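Long-range contacts in neurogenic locus protein delta (Drosophila melanogaster, PDB 7ALK), which acts as a ligand for the Notch receptor and is needed to separate neural from epidermal lineages, seen here as its C2, DSL and first EGF domains: residues L126-L130 with S147-S153; S181-S185 with W199-H205. All blocks are in the same frame, centred on the assembly; numbering follows the deposited sequence.

Contact 1: L126-L130 with S147-S153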
loop_
_atom_site.group_PDB
_atom_site.type_symbol
_atom_site.label_atom_id
_atom_site.label_comp_id
_atom_site.label_asym_id
_atom_site.label_seq_id
_atom_site.Cartn_x
_atom_site.Cartn_y
_atom_site.Cartn_z
ATOM N N LEU A 126 -3.600 10.583 25.136
ATOM C CA LEU A 126 -2.679 10.493 24.008
ATOM C C LEU A 126 -1.310 10.024 24.485
ATOM O O LEU A 126 -0.682 10.679 25.322
ATOM C CB LEU A 126 -2.567 11.846 23.311
ATOM C CG LEU A 126 -1.432 12.001 22.293
ATOM C CD1 LEU A 126 -1.675 11.134 21.065
ATOM C CD2 LEU A 126 -1.255 13.459 21.900
ATOM N N ILE A 127 -0.843 8.901 23.947
ATOM C CA ILE A 127 0.448 8.343 24.347
ATOM C C ILE A 127 1.592 8.946 23.540
ATOM O O ILE A 127 2.577 9.427 24.104
ATOM C CB ILE A 127 0.430 6.806 24.220
ATOM C CG1 ILE A 127 -0.886 6.231 24.742
ATOM C CG2 ILE A 127 1.598 6.200 24.973
ATOM C CD1 ILE A 127 -1.032 4.750 24.481
ATOM N N GLN A 128 1.489 8.924 22.213
ATOM C CA GLN A 128 2.561 9.415 21.361
ATOM C C GLN A 128 1.976 9.905 20.046
ATOM O O GLN A 128 0.959 9.393 19.573
ATOM C CB GLN A 128 3.613 8.331 21.097
ATOM C CG GLN A 128 4.848 8.827 20.360
ATOM C CD GLN A 128 5.823 7.716 20.031
ATOM O OE1 GLN A 128 5.753 6.625 20.596
ATOM N NE2 GLN A 128 6.739 7.990 19.112
ATOM N N ARG A 129 2.635 10.904 19.459
ATOM C CA ARG A 129 2.259 11.454 18.165
ATOM C C ARG A 129 3.508 11.610 17.310
ATOM O O ARG A 129 4.526 12.122 17.783
ATOM C CB ARG A 129 1.556 12.806 18.319
ATOM C CG ARG A 129 1.185 13.465 17.002
ATOM C CD ARG A 129 0.806 14.918 17.214
ATOM N NE ARG A 129 -0.230 15.059 18.229
ATOM C CZ ARG A 129 -1.508 15.292 17.964
ATOM N NH1 ARG A 129 -1.941 15.436 16.722
ATOM N NH2 ARG A 129 -2.373 15.380 18.970
ATOM N N LEU A 130 3.429 11.168 16.055
ATOM C CA LEU A 130 4.539 11.285 15.122
ATOM C C LEU A 130 4.040 11.842 13.797
ATOM O O LEU A 130 2.914 11.565 13.373
ATOM C CB LEU A 130 5.240 9.933 14.905
ATOM C CG LEU A 130 4.456 8.770 14.293
ATOM C CD1 LEU A 130 4.617 8.716 12.780
ATOM C CD2 LEU A 130 4.892 7.459 14.924
ATOM N N SER A 147 9.961 5.733 15.342
ATOM C CA SER A 147 9.874 6.974 16.100
ATOM C C SER A 147 9.986 6.678 17.589
ATOM O O SER A 147 9.285 5.804 18.109
ATOM C CB SER A 147 8.561 7.698 15.798
ATOM O OG SER A 147 8.463 8.905 16.533
ATOM N N GLU A 148 10.864 7.409 18.272
ATOM C CA GLU A 148 11.151 7.190 19.685
ATOM C C GLU A 148 10.919 8.486 20.447
ATOM O O GLU A 148 11.538 9.510 20.139
ATOM C CB GLU A 148 12.589 6.706 19.883
ATOM C CG GLU A 148 12.927 5.432 19.128
ATOM C CD GLU A 148 14.420 5.204 19.009
ATOM O OE1 GLU A 148 15.158 6.193 18.808
ATOM O OE2 GLU A 148 14.859 4.040 19.115
ATOM N N SER A 149 10.035 8.438 21.444
ATOM C CA SER A 149 9.779 9.597 22.289
ATOM C C SER A 149 10.537 9.479 23.606
ATOM O O SER A 149 11.684 9.020 23.629
ATOM C CB SER A 149 8.278 9.751 22.550
ATOM O OG SER A 149 8.033 10.719 23.556
ATOM N N GLN A 150 9.905 9.891 24.706
ATOM C CA GLN A 150 10.546 9.790 26.013
ATOM C C GLN A 150 10.412 8.388 26.594
ATOM O O GLN A 150 11.352 7.876 27.213
ATOM C CB GLN A 150 9.952 10.824 26.970
ATOM C CG GLN A 150 10.654 10.909 28.317
ATOM C CD GLN A 150 11.972 11.658 28.245
ATOM O OE1 GLN A 150 12.245 12.371 27.279
ATOM N NE2 GLN A 150 12.799 11.499 29.273
ATOM N N TYR A 151 9.257 7.754 26.406
ATOM C CA TYR A 151 9.006 6.412 26.913
ATOM C C TYR A 151 8.600 5.413 25.843
ATOM O O TYR A 151 8.900 4.227 25.986
ATOM C CB TYR A 151 7.905 6.437 27.987
ATOM C CG TYR A 151 8.200 7.332 29.168
ATOM C CD1 TYR A 151 9.104 6.946 30.149
ATOM C CD2 TYR A 151 7.565 8.558 29.307
ATOM C CE1 TYR A 151 9.371 7.760 31.233
ATOM C CE2 TYR A 151 7.825 9.379 30.387
ATOM C CZ TYR A 151 8.730 8.975 31.347
ATOM O OH TYR A 151 8.993 9.788 32.425
ATOM N N THR A 152 7.933 5.853 24.780
ATOM C CA THR A 152 7.335 4.956 23.805
ATOM C C THR A 152 8.127 4.947 22.505
ATOM O O THR A 152 8.868 5.882 22.188
ATOM C CB THR A 152 5.882 5.349 23.520
ATOM O OG1 THR A 152 5.826 6.728 23.131
ATOM C CG2 THR A 152 5.029 5.147 24.755
ATOM N N SER A 153 7.950 3.865 21.750
ATOM C CA SER A 153 8.611 3.688 20.464
ATOM C C SER A 153 7.667 2.948 19.529
ATOM O O SER A 153 7.092 1.925 19.912
ATOM C CB SER A 153 9.924 2.913 20.618
ATOM O OG SER A 153 10.467 2.574 19.354
#
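Ile127 meets Thr152 through their methyl groups, CG2 to CG2 at 3.6 Å, the two side chains crossing at about a right angle. The torsion of Ile127 sets this up: CG2 stands anti to the backbone N and reaches Thr152, while CG1 lies beside the backbone N, anti to the carbonyl carbon. Gln128 carries most of the contact. CG lies anti to N (chi1 -173°) and the chain stays extended beyond it, which delivers the amide into the bend formed by 147-153. There Gln128 OE1 accepts a hydrogen bond from Thr152 OG1 at 2.5 Å; the hydroxyl sits above the amide plane, 48° out of it, with a C=O...O angle of 115°. Gln128 NE2 lies 3.2 Å from Ser147 OG, and Ser149 CB rests 4.1 Å from Gln128 CD. Further along, Leu130 CD2 lies against Ser147 CB at 3.8 Å. A backbone hydrogen bond from Ser149 N to Thr152 O, 2.9 Å, closes the turn, and Phe11 touches Ile127, Gln128 and Thr152. Since Ile127 and Gln128 both face Ala110 of strand 103-113, the segment contains a classic beta bulge; the bulged edge strand of one sheet thus meets the hairpin turn of the other in the C2-like beta-sandwich.

Contact 2: S181-S185 with W199-H205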
loop_
_atom_site.group_PDB
_atom_site.type_symbol
_atom_site.label_atom_id
_atom_site.label_comp_id
_atom_site.label_asym_id
_atom_site.label_seq_id
_atom_site.Cartn_x
_atom_site.Cartn_y
_atom_site.Cartn_z
ATOM N N SER A 181 -7.860 -14.166 -29.029
ATOM C CA SER A 181 -8.092 -13.656 -30.377
ATOM C C SER A 181 -8.060 -12.134 -30.446
ATOM O O SER A 181 -7.922 -11.581 -31.543
ATOM C CB SER A 181 -9.429 -14.171 -30.911
ATOM O OG SER A 181 -9.816 -13.472 -32.080
ATOM N N PHE A 182 -8.184 -11.446 -29.313
ATOM C CA PHE A 182 -8.167 -9.990 -29.279
ATOM C C PHE A 182 -6.799 -9.420 -28.927
ATOM O O PHE A 182 -6.695 -8.224 -28.642
ATOM C CB PHE A 182 -9.214 -9.470 -28.290
ATOM C CG PHE A 182 -10.576 -9.276 -28.890
ATOM C CD1 PHE A 182 -10.869 -8.135 -29.620
ATOM C CD2 PHE A 182 -11.564 -10.231 -28.724
ATOM C CE1 PHE A 182 -12.122 -7.951 -30.173
ATOM C CE2 PHE A 182 -12.819 -10.052 -29.276
ATOM C CZ PHE A 182 -13.098 -8.911 -30.001
ATOM N N GLY A 183 -5.760 -10.234 -28.933
ATOM C CA GLY A 183 -4.417 -9.752 -28.674
ATOM C C GLY A 183 -3.520 -10.821 -28.075
ATOM O O GLY A 183 -3.957 -11.743 -27.391
ATOM N N HIS A 184 -2.221 -10.686 -28.340
ATOM C CA HIS A 184 -1.196 -11.582 -27.802
ATOM C C HIS A 184 -0.013 -10.701 -27.410
ATOM O O HIS A 184 0.829 -10.382 -28.255
ATOM C CB HIS A 184 -0.787 -12.639 -28.822
ATOM C CG HIS A 184 -1.877 -13.604 -29.168
ATOM N ND1 HIS A 184 -1.989 -14.846 -28.583
ATOM C CD2 HIS A 184 -2.909 -13.504 -30.038
ATOM C CE1 HIS A 184 -3.039 -15.472 -29.081
ATOM N NE2 HIS A 184 -3.616 -14.679 -29.965
ATOM N N SER A 185 0.051 -10.309 -26.139
ATOM C CA SER A 185 1.032 -9.309 -25.740
ATOM C C SER A 185 1.160 -9.272 -24.225
ATOM O O SER A 185 0.305 -9.782 -23.494
ATOM C CB SER A 185 0.647 -7.925 -26.265
ATOM O OG SER A 185 -0.670 -7.586 -25.862
ATOM N N TRP A 199 3.637 -11.540 -33.531
ATOM C CA TRP A 199 2.382 -10.807 -33.534
ATOM C C TRP A 199 2.639 -9.353 -33.907
ATOM O O TRP A 199 3.742 -8.829 -33.733
ATOM C CB TRP A 199 1.673 -10.904 -32.178
ATOM C CG TRP A 199 1.274 -12.306 -31.844
ATOM C CD1 TRP A 199 1.931 -13.172 -31.022
ATOM C CD2 TRP A 199 0.134 -13.014 -32.347
ATOM N NE1 TRP A 199 1.265 -14.374 -30.971
ATOM C CE2 TRP A 199 0.159 -14.302 -31.777
ATOM C CE3 TRP A 199 -0.906 -12.681 -33.219
ATOM C CZ2 TRP A 199 -0.817 -15.257 -32.051
ATOM C CZ3 TRP A 199 -1.874 -13.631 -33.489
ATOM C CH2 TRP A 199 -1.823 -14.902 -32.907
ATOM N N GLN A 200 1.596 -8.706 -34.425
ATOM C CA GLN A 200 1.742 -7.388 -35.024
ATOM C C GLN A 200 0.384 -6.701 -35.053
ATOM O O GLN A 200 -0.657 -7.362 -35.075
ATOM C CB GLN A 200 2.320 -7.497 -36.439
ATOM C CG GLN A 200 3.219 -6.351 -36.859
ATOM C CD GLN A 200 3.958 -6.652 -38.148
ATOM O OE1 GLN A 200 3.618 -7.595 -38.866
ATOM N NE2 GLN A 200 4.976 -5.856 -38.448
ATOM N N GLY A 201 0.410 -5.375 -35.057
ATOM C CA GLY A 201 -0.790 -4.566 -35.133
ATOM C C GLY A 201 -0.923 -3.649 -33.934
ATOM O O GLY A 201 0.001 -3.479 -33.133
ATOM N N ASP A 202 -2.106 -3.041 -33.819
ATOM C CA ASP A 202 -2.385 -2.155 -32.694
ATOM C C ASP A 202 -2.483 -2.943 -31.394
ATOM O O ASP A 202 -1.734 -2.697 -30.441
ATOM C CB ASP A 202 -3.672 -1.370 -32.951
ATOM C CG ASP A 202 -3.616 -0.565 -34.234
ATOM O OD1 ASP A 202 -2.632 -0.713 -34.989
ATOM O OD2 ASP A 202 -4.558 0.216 -34.488
ATOM N N TYR A 203 -3.412 -3.895 -31.336
ATOM C CA TYR A 203 -3.523 -4.819 -30.217
ATOM C C TYR A 203 -2.740 -6.102 -30.448
ATOM O O TYR A 203 -2.790 -7.005 -29.607
ATOM C CB TYR A 203 -4.994 -5.151 -29.952
ATOM C CG TYR A 203 -5.804 -3.974 -29.461
ATOM C CD1 TYR A 203 -6.399 -3.096 -30.356
ATOM C CD2 TYR A 203 -5.976 -3.742 -28.103
ATOM C CE1 TYR A 203 -7.142 -2.018 -29.914
ATOM C CE2 TYR A 203 -6.718 -2.665 -27.651
ATOM C CZ TYR A 203 -7.299 -1.807 -28.562
ATOM O OH TYR A 203 -8.038 -0.736 -28.118
ATOM N N CYS A 204 -2.019 -6.192 -31.568
ATOM C CA CYS A 204 -1.263 -7.386 -31.949
ATOM C C CYS A 204 -2.172 -8.611 -32.030
ATOM O O CYS A 204 -1.941 -9.641 -31.394
ATOM C CB CYS A 204 -0.082 -7.616 -31.008
ATOM S SG CYS A 204 1.283 -6.503 -31.387
ATOM N N HIS A 205 -3.222 -8.475 -32.832
ATOM C CA HIS A 205 -4.142 -9.551 -33.155
ATOM C C HIS A 205 -3.809 -10.219 -34.480
ATOM O O HIS A 205 -4.536 -11.123 -34.905
ATOM C CB HIS A 205 -5.572 -9.008 -33.196
ATOM C CG HIS A 205 -5.725 -7.783 -34.044
ATOM N ND1 HIS A 205 -5.188 -6.563 -33.691
ATOM C CD2 HIS A 205 -6.342 -7.592 -35.233
ATOM C CE1 HIS A 205 -5.474 -5.673 -34.624
ATOM N NE2 HIS A 205 -6.172 -6.271 -35.571
#
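An offset aromatic stack between His184 and Trp199, backed by close backbone packing, joins strand 183-187 of the DSL domain to the segment 199-205 that follows its three-stranded sheet. The evidence for the stack is direct: the imidazole and the six-membered ring of Trp199 are inclined by only 5°, with centroids 3.8 Å apart. Trp199 CZ2 lies over the centre of the imidazole, whereas His184 CG sits toward the rim of the indole, so the rings are displaced rather than eclipsed. His184 CB extends the overlap as a CH-pi contact, 3.4 Å from the centroid of the five-membered ring of Trp199 and 6° from its normal. One indole face therefore receives both the imidazole and the methylene carbon that carries it. In each residue CG lies anti to the carbonyl carbon, which turns the ring toward the other segment. A weak hydrogen bond to Asp179 from His184 ND1 would help to fix the rotation of the imidazole.

Beside the stack the backbones approach closely. His184 N makes a weak hydrogen bond to Cys204 O, 3.2 Å long and bent to 133°. Gly183 CA packs 3.3 Å from Tyr203 O. Toward Ser181 and Phe182, Tyr203 CB lies 3.7 Å from Phe182 O, and His205 CB is 3.9 Å from Ser181 O.

Cys204 is tied by a disulfide to Cys195, at the end of strand 193-195, and Ser185 packs on Ile193 and Cys195 of that strand. Backbone hydrogen bonds of His184 with Leu196, just after strand 193-195, and of Ser185 with Arg178 of strand 178-180, place strand 183-187 between them. Trp199 also touches Lys220 and Pro221 of the EGF-like region, and its strand 199-200 pairs antiparallel with 206-207.

Overall arrangement
From the N terminus, the chain first builds the C2-like domain, where contact 1 brings 147-153 back to 126-130 and closes a loop of 16 intervening residues, nine of them in strands. It ties the edge of the four-stranded sheet to the hairpin linking strands 143-148 and 153-161 of the other sheet. The chain then enters the DSL domain, where contact 2 closes a second loop, with 13 residues between 181-185 and 199-205. The two loops are in series and neither nest nor cross. Their centres lie 56 Å apart on opposite sides of the chain's centre, with nearest atoms about 41 Å apart, so each contact lies wholly within its own domain of an elongated molecule.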